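Local coordinates for protein Alp7A (Bacillus subtilis, PDB 5EC0) that binds ADP as an actin-like protein of the bacterial cytoskeleton and probably forms filaments that segregate plasmids, at residues L129-S141 and P230-P242. Sequence-based numbering, arbitrary orientation.
Sequences LPIWLLKKLDKFS and PKSRDSFVSNTAP
Polar bonds to backbone carbonyls run both ways between Lys135 and Arg233. The Lys135 chain, bent at chi2 and chi3 (-83° and -82°), curls its ammonium group onto two carbonyls: NZ lies 2.9 Å from Arg233 O, above the carbonyl plane, and 3.0 Å from Phe236 O, almost in line with that C=O. Phe236 N reaches Arg233 O from the opposite face, closing the short 3-10 segment 233-235. Replacing Lys135 by alanine removes the ammonium group, which would probably leave Phe236 O and Arg233 O without this shared donor and the turn into strand 236-239 less firmly held. In return, the extended Arg233 side chain lays its guanidinium against the type I turn from Leu134 to Leu137, where NH2 bonds weakly to Lys135 O at 2.7 Å. Phe140 CE1 sits over one guanidinium face, 3.4 Å from Arg233 NH1.

Aromatic and apolar packing lies alongside. Phe140 drives its CE2 edge over the centre of the Phe236 ring, an edge-to-face pair with planes at 70°. Ile131 crosses Phe236 at about a right angle, CG2 against CB (3.8 Å) and CD1 at the ring edge. Farther along the strand, Ser238 OG touches Trp132 CB at 3.3 Å while hydrogen-bonding Asp219. The contact thus joins the two halves of an actin-like fold near the nucleotide cleft, packing edge strand 236-239 of the five-stranded sheet against the helix that follows strand 119-129, the side chain of Trp132 about 8 Å from the bound ADP.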
loop_
_atom_site.group_PDB
_atom_site.type_symbol
_atom_site.label_atom_id
_atom_site.label_comp_id
_atom_site.label_asym_id
_atom_site.label_seq_id
_atom_site.Cartn_x
_atom_site.Cartn_y
_atom_site.Cartn_z
ATOM N N LEU A 129 1.435 -9.470 -4.110
ATOM C CA LEU A 129 0.585 -10.193 -3.155
ATOM C C LEU A 129 1.191 -10.204 -1.749
ATOM O O LEU A 129 2.406 -10.318 -1.597
ATOM C CB LEU A 129 0.358 -11.634 -3.609
ATOM C CG LEU A 129 -0.620 -11.855 -4.761
ATOM C CD1 LEU A 129 -0.755 -13.341 -5.011
ATOM C CD2 LEU A 129 -1.964 -11.225 -4.427
ATOM N N PRO A 130 0.341 -10.115 -0.723
ATOM C CA PRO A 130 0.806 -10.179 0.675
ATOM C C PRO A 130 1.328 -11.568 1.057
ATOM O O PRO A 130 0.842 -12.584 0.558
ATOM C CB PRO A 130 -0.447 -9.819 1.490
ATOM C CG PRO A 130 -1.622 -10.221 0.609
ATOM C CD PRO A 130 -1.130 -10.012 -0.831
ATOM N N ILE A 131 2.313 -11.599 1.948
ATOM C CA ILE A 131 2.937 -12.849 2.354
ATOM C C ILE A 131 1.943 -13.785 3.032
ATOM O O ILE A 131 2.018 -15.009 2.859
ATOM C CB ILE A 131 4.167 -12.575 3.261
ATOM C CG1 ILE A 131 5.256 -11.897 2.431
ATOM C CG2 ILE A 131 4.726 -13.867 3.887
ATOM C CD1 ILE A 131 6.400 -11.363 3.244
ATOM N N TRP A 132 0.985 -13.233 3.767
ATOM C CA TRP A 132 0.057 -14.092 4.488
ATOM C C TRP A 132 -0.787 -14.878 3.482
ATOM O O TRP A 132 -1.199 -16.004 3.749
ATOM C CB TRP A 132 -0.841 -13.288 5.441
ATOM C CG TRP A 132 -1.834 -12.362 4.762
ATOM C CD1 TRP A 132 -1.715 -11.007 4.603
ATOM C CD2 TRP A 132 -3.098 -12.724 4.170
ATOM N NE1 TRP A 132 -2.820 -10.508 3.958
ATOM C CE2 TRP A 132 -3.674 -11.533 3.678
ATOM C CE3 TRP A 132 -3.787 -13.934 4.018
ATOM C CZ2 TRP A 132 -4.917 -11.523 3.032
ATOM C CZ3 TRP A 132 -5.019 -13.921 3.367
ATOM C CH2 TRP A 132 -5.571 -12.720 2.885
ATOM N N LEU A 133 -1.046 -14.281 2.323
ATOM C CA LEU A 133 -1.772 -14.991 1.278
ATOM C C LEU A 133 -0.875 -16.003 0.533
ATOM O O LEU A 133 -1.286 -17.120 0.289
ATOM C CB LEU A 133 -2.388 -13.990 0.300
ATOM C CG LEU A 133 -3.319 -14.586 -0.750
ATOM C CD1 LEU A 133 -4.297 -15.577 -0.110
ATOM C CD2 LEU A 133 -4.078 -13.490 -1.430
ATOM N N LEU A 134 0.350 -15.614 0.182
ATOM C CA LEU A 134 1.265 -16.519 -0.524
ATOM C C LEU A 134 1.643 -17.772 0.276
ATOM O O LEU A 134 1.740 -18.866 -0.278
ATOM C CB LEU A 134 2.536 -15.767 -0.929
ATOM C CG LEU A 134 2.277 -14.720 -2.025
ATOM C CD1 LEU A 134 3.395 -13.695 -2.131
ATOM C CD2 LEU A 134 2.034 -15.377 -3.390
ATOM N N LYS A 135 1.851 -17.615 1.577
ATOM C CA LYS A 135 2.306 -18.718 2.428
ATOM C C LYS A 135 1.295 -19.850 2.566
ATOM O O LYS A 135 1.638 -20.935 2.995
ATOM C CB LYS A 135 2.664 -18.199 3.820
ATOM C CG LYS A 135 3.929 -17.394 3.862
ATOM C CD LYS A 135 5.155 -18.272 3.946
ATOM C CE LYS A 135 5.415 -18.718 5.372
ATOM N NZ LYS A 135 6.793 -19.280 5.496
ATOM N N LYS A 136 0.043 -19.595 2.207
ATOM C CA LYS A 136 -0.976 -20.631 2.250
ATOM C C LYS A 136 -0.769 -21.690 1.167
ATOM O O LYS A 136 -1.312 -22.777 1.260
ATOM C CB LYS A 136 -2.362 -20.008 2.119
ATOM C CG LYS A 136 -2.785 -19.246 3.358
ATOM C CD LYS A 136 -4.043 -18.444 3.108
ATOM C CE LYS A 136 -4.957 -18.509 4.321
ATOM N NZ LYS A 136 -4.188 -18.364 5.590
ATOM N N LEU A 137 0.030 -21.368 0.150
ATOM C CA LEU A 137 0.242 -22.271 -0.973
ATOM C C LEU A 137 1.670 -22.804 -0.961
ATOM O O LEU A 137 2.559 -22.130 -0.468
ATOM C CB LEU A 137 -0.060 -21.548 -2.288
ATOM C CG LEU A 137 -0.475 -22.398 -3.494
ATOM C CD1 LEU A 137 -1.811 -23.078 -3.234
ATOM C CD2 LEU A 137 -0.532 -21.570 -4.785
ATOM N N ASP A 138 1.896 -24.003 -1.501
ATOM C CA ASP A 138 3.255 -24.561 -1.592
ATOM C C ASP A 138 4.157 -23.822 -2.607
ATOM O O ASP A 138 5.382 -23.867 -2.478
ATOM C CB ASP A 138 3.209 -26.060 -1.945
ATOM C CG ASP A 138 2.635 -26.318 -3.328
ATOM O OD1 ASP A 138 1.955 -25.418 -3.879
ATOM O OD2 ASP A 138 2.855 -27.416 -3.865
ATOM N N LYS A 139 3.559 -23.152 -3.599
ATOM C CA LYS A 139 4.327 -22.405 -4.615
ATOM C C LYS A 139 3.869 -20.944 -4.764
ATOM O O LYS A 139 2.746 -20.697 -5.182
ATOM C CB LYS A 139 4.218 -23.090 -5.988
ATOM C CG LYS A 139 4.645 -24.537 -6.010
ATOM C CD LYS A 139 4.386 -25.197 -7.355
ATOM C CE LYS A 139 4.891 -26.656 -7.327
ATOM N NZ LYS A 139 4.741 -27.395 -8.627
ATOM N N PHE A 140 4.745 -19.983 -4.484
ATOM C CA PHE A 140 4.369 -18.576 -4.616
ATOM C C PHE A 140 4.068 -18.198 -6.059
ATOM O O PHE A 140 3.130 -17.459 -6.333
ATOM C CB PHE A 140 5.474 -17.652 -4.088
ATOM C CG PHE A 140 5.622 -17.659 -2.588
ATOM C CD1 PHE A 140 5.007 -18.631 -1.810
ATOM C CD2 PHE A 140 6.373 -16.678 -1.955
ATOM C CE1 PHE A 140 5.149 -18.632 -0.441
ATOM C CE2 PHE A 140 6.517 -16.672 -0.586
ATOM C CZ PHE A 140 5.907 -17.646 0.176
ATOM N N SER A 141 4.878 -18.721 -6.973
ATOM C CA SER A 141 4.912 -18.254 -8.352
ATOM C C SER A 141 3.574 -18.427 -9.051
ATOM O O SER A 141 3.163 -17.580 -9.846
ATOM C CB SER A 141 6.005 -18.992 -9.128
ATOM O OG SER A 141 5.745 -20.390 -9.149
ATOM N N PRO A 230 15.603 -13.591 -0.698
ATOM C CA PRO A 230 15.445 -14.553 0.400
ATOM C C PRO A 230 15.901 -15.932 -0.043
ATOM O O PRO A 230 15.728 -16.262 -1.212
ATOM C CB PRO A 230 13.938 -14.531 0.680
ATOM C CG PRO A 230 13.481 -13.195 0.156
ATOM C CD PRO A 230 14.343 -12.901 -1.025
ATOM N N LYS A 231 16.477 -16.714 0.865
ATOM C CA LYS A 231 17.020 -18.029 0.506
ATOM C C LYS A 231 15.923 -19.068 0.289
ATOM O O LYS A 231 16.009 -19.890 -0.624
ATOM C CB LYS A 231 17.994 -18.519 1.580
ATOM C CG LYS A 231 19.271 -17.694 1.713
ATOM C CD LYS A 231 20.318 -18.110 0.682
ATOM C CE LYS A 231 21.636 -17.326 0.832
ATOM N NZ LYS A 231 22.506 -17.776 1.974
ATOM N N SER A 232 14.902 -19.042 1.137
ATOM C CA SER A 232 13.791 -19.983 1.013
ATOM C C SER A 232 12.477 -19.436 1.571
ATOM O O SER A 232 12.394 -18.311 2.065
ATOM C CB SER A 232 14.114 -21.290 1.728
ATOM O OG SER A 232 14.060 -21.115 3.134
ATOM N N ARG A 233 11.461 -20.276 1.510
ATOM C CA ARG A 233 10.135 -19.967 2.005
ATOM C C ARG A 233 10.110 -19.594 3.491
ATOM O O ARG A 233 9.252 -18.821 3.938
ATOM C CB ARG A 233 9.230 -21.165 1.744
ATOM C CG ARG A 233 7.951 -21.137 2.496
ATOM C CD ARG A 233 7.245 -22.447 2.356
ATOM N NE ARG A 233 5.804 -22.269 2.419
ATOM C CZ ARG A 233 5.047 -22.042 1.356
ATOM N NH1 ARG A 233 5.599 -21.972 0.148
ATOM N NH2 ARG A 233 3.742 -21.894 1.508
ATOM N N ASP A 234 11.064 -20.126 4.248
ATOM C CA ASP A 234 11.147 -19.847 5.682
ATOM C C ASP A 234 11.571 -18.412 5.973
ATOM O O ASP A 234 11.453 -17.946 7.112
ATOM C CB ASP A 234 12.123 -20.810 6.360
ATOM C CG ASP A 234 11.575 -22.217 6.461
ATOM O OD1 ASP A 234 10.422 -22.371 6.931
ATOM O OD2 ASP A 234 12.303 -23.160 6.078
ATOM N N SER A 235 12.060 -17.716 4.947
ATOM C CA SER A 235 12.535 -16.344 5.108
ATOM C C SER A 235 11.406 -15.322 4.991
ATOM O O SER A 235 11.648 -14.116 5.077
ATOM C CB SER A 235 13.617 -16.027 4.073
ATOM O OG SER A 235 14.674 -16.970 4.136
ATOM N N PHE A 236 10.186 -15.821 4.791
ATOM C CA PHE A 236 8.993 -14.989 4.638
ATOM C C PHE A 236 8.021 -15.291 5.762
ATOM O O PHE A 236 7.534 -16.417 5.853
ATOM C CB PHE A 236 8.260 -15.258 3.310
ATOM C CG PHE A 236 9.051 -14.971 2.064
ATOM C CD1 PHE A 236 9.904 -15.932 1.526
ATOM C CD2 PHE A 236 8.866 -13.781 1.373
ATOM C CE1 PHE A 236 10.599 -15.687 0.352
ATOM C CE2 PHE A 236 9.557 -13.516 0.199
ATOM C CZ PHE A 236 10.427 -14.475 -0.316
ATOM N N VAL A 237 7.692 -14.308 6.597
ATOM C CA VAL A 237 6.755 -14.572 7.685
ATOM C C VAL A 237 5.726 -13.452 7.836
ATOM O O VAL A 237 6.064 -12.278 7.734
ATOM C CB VAL A 237 7.502 -14.787 9.022
ATOM C CG1 VAL A 237 6.527 -14.838 10.189
ATOM C CG2 VAL A 237 8.351 -16.070 8.974
ATOM N N SER A 238 4.465 -13.831 8.052
ATOM C CA SER A 238 3.398 -12.874 8.321
ATOM C C SER A 238 2.786 -13.069 9.716
ATOM O O SER A 238 2.543 -14.199 10.132
ATOM C CB SER A 238 2.316 -12.988 7.252
ATOM O OG SER A 238 1.434 -11.881 7.309
ATOM N N ASN A 239 2.538 -11.969 10.434
ATOM C CA ASN A 239 1.878 -12.019 11.756
ATOM C C ASN A 239 0.512 -11.346 11.789
ATOM O O ASN A 239 0.299 -10.375 11.065
ATOM C CB ASN A 239 2.751 -11.344 12.805
ATOM C CG ASN A 239 3.984 -12.132 13.134
ATOM O OD1 ASN A 239 3.924 -13.131 13.846
ATOM N ND2 ASN A 239 5.121 -11.683 12.622
ATOM N N THR A 240 -0.394 -11.827 12.646
ATOM C CA THR A 240 -1.689 -11.166 12.823
ATOM C C THR A 240 -2.169 -11.039 14.289
ATOM O O THR A 240 -2.916 -11.880 14.806
ATOM C CB THR A 240 -2.776 -11.875 11.999
ATOM O OG1 THR A 240 -2.308 -12.049 10.655
ATOM C CG2 THR A 240 -4.048 -11.040 11.976
ATOM N N ALA A 241 -1.704 -9.969 14.939
ATOM C CA ALA A 241 -2.313 -9.380 16.147
ATOM C C ALA A 241 -2.285 -7.859 15.947
ATOM O O ALA A 241 -1.445 -7.162 16.519
ATOM C CB ALA A 241 -1.561 -9.786 17.411
ATOM N N PRO A 242 -3.213 -7.348 15.123
ATOM C CA PRO A 242 -3.010 -6.113 14.355
ATOM C C PRO A 242 -2.976 -4.804 15.132
ATOM O O PRO A 242 -3.484 -4.687 16.252
ATOM C CB PRO A 242 -4.209 -6.107 13.406
ATOM C CG PRO A 242 -5.287 -6.779 14.183
ATOM C CD PRO A 242 -4.588 -7.863 14.975
#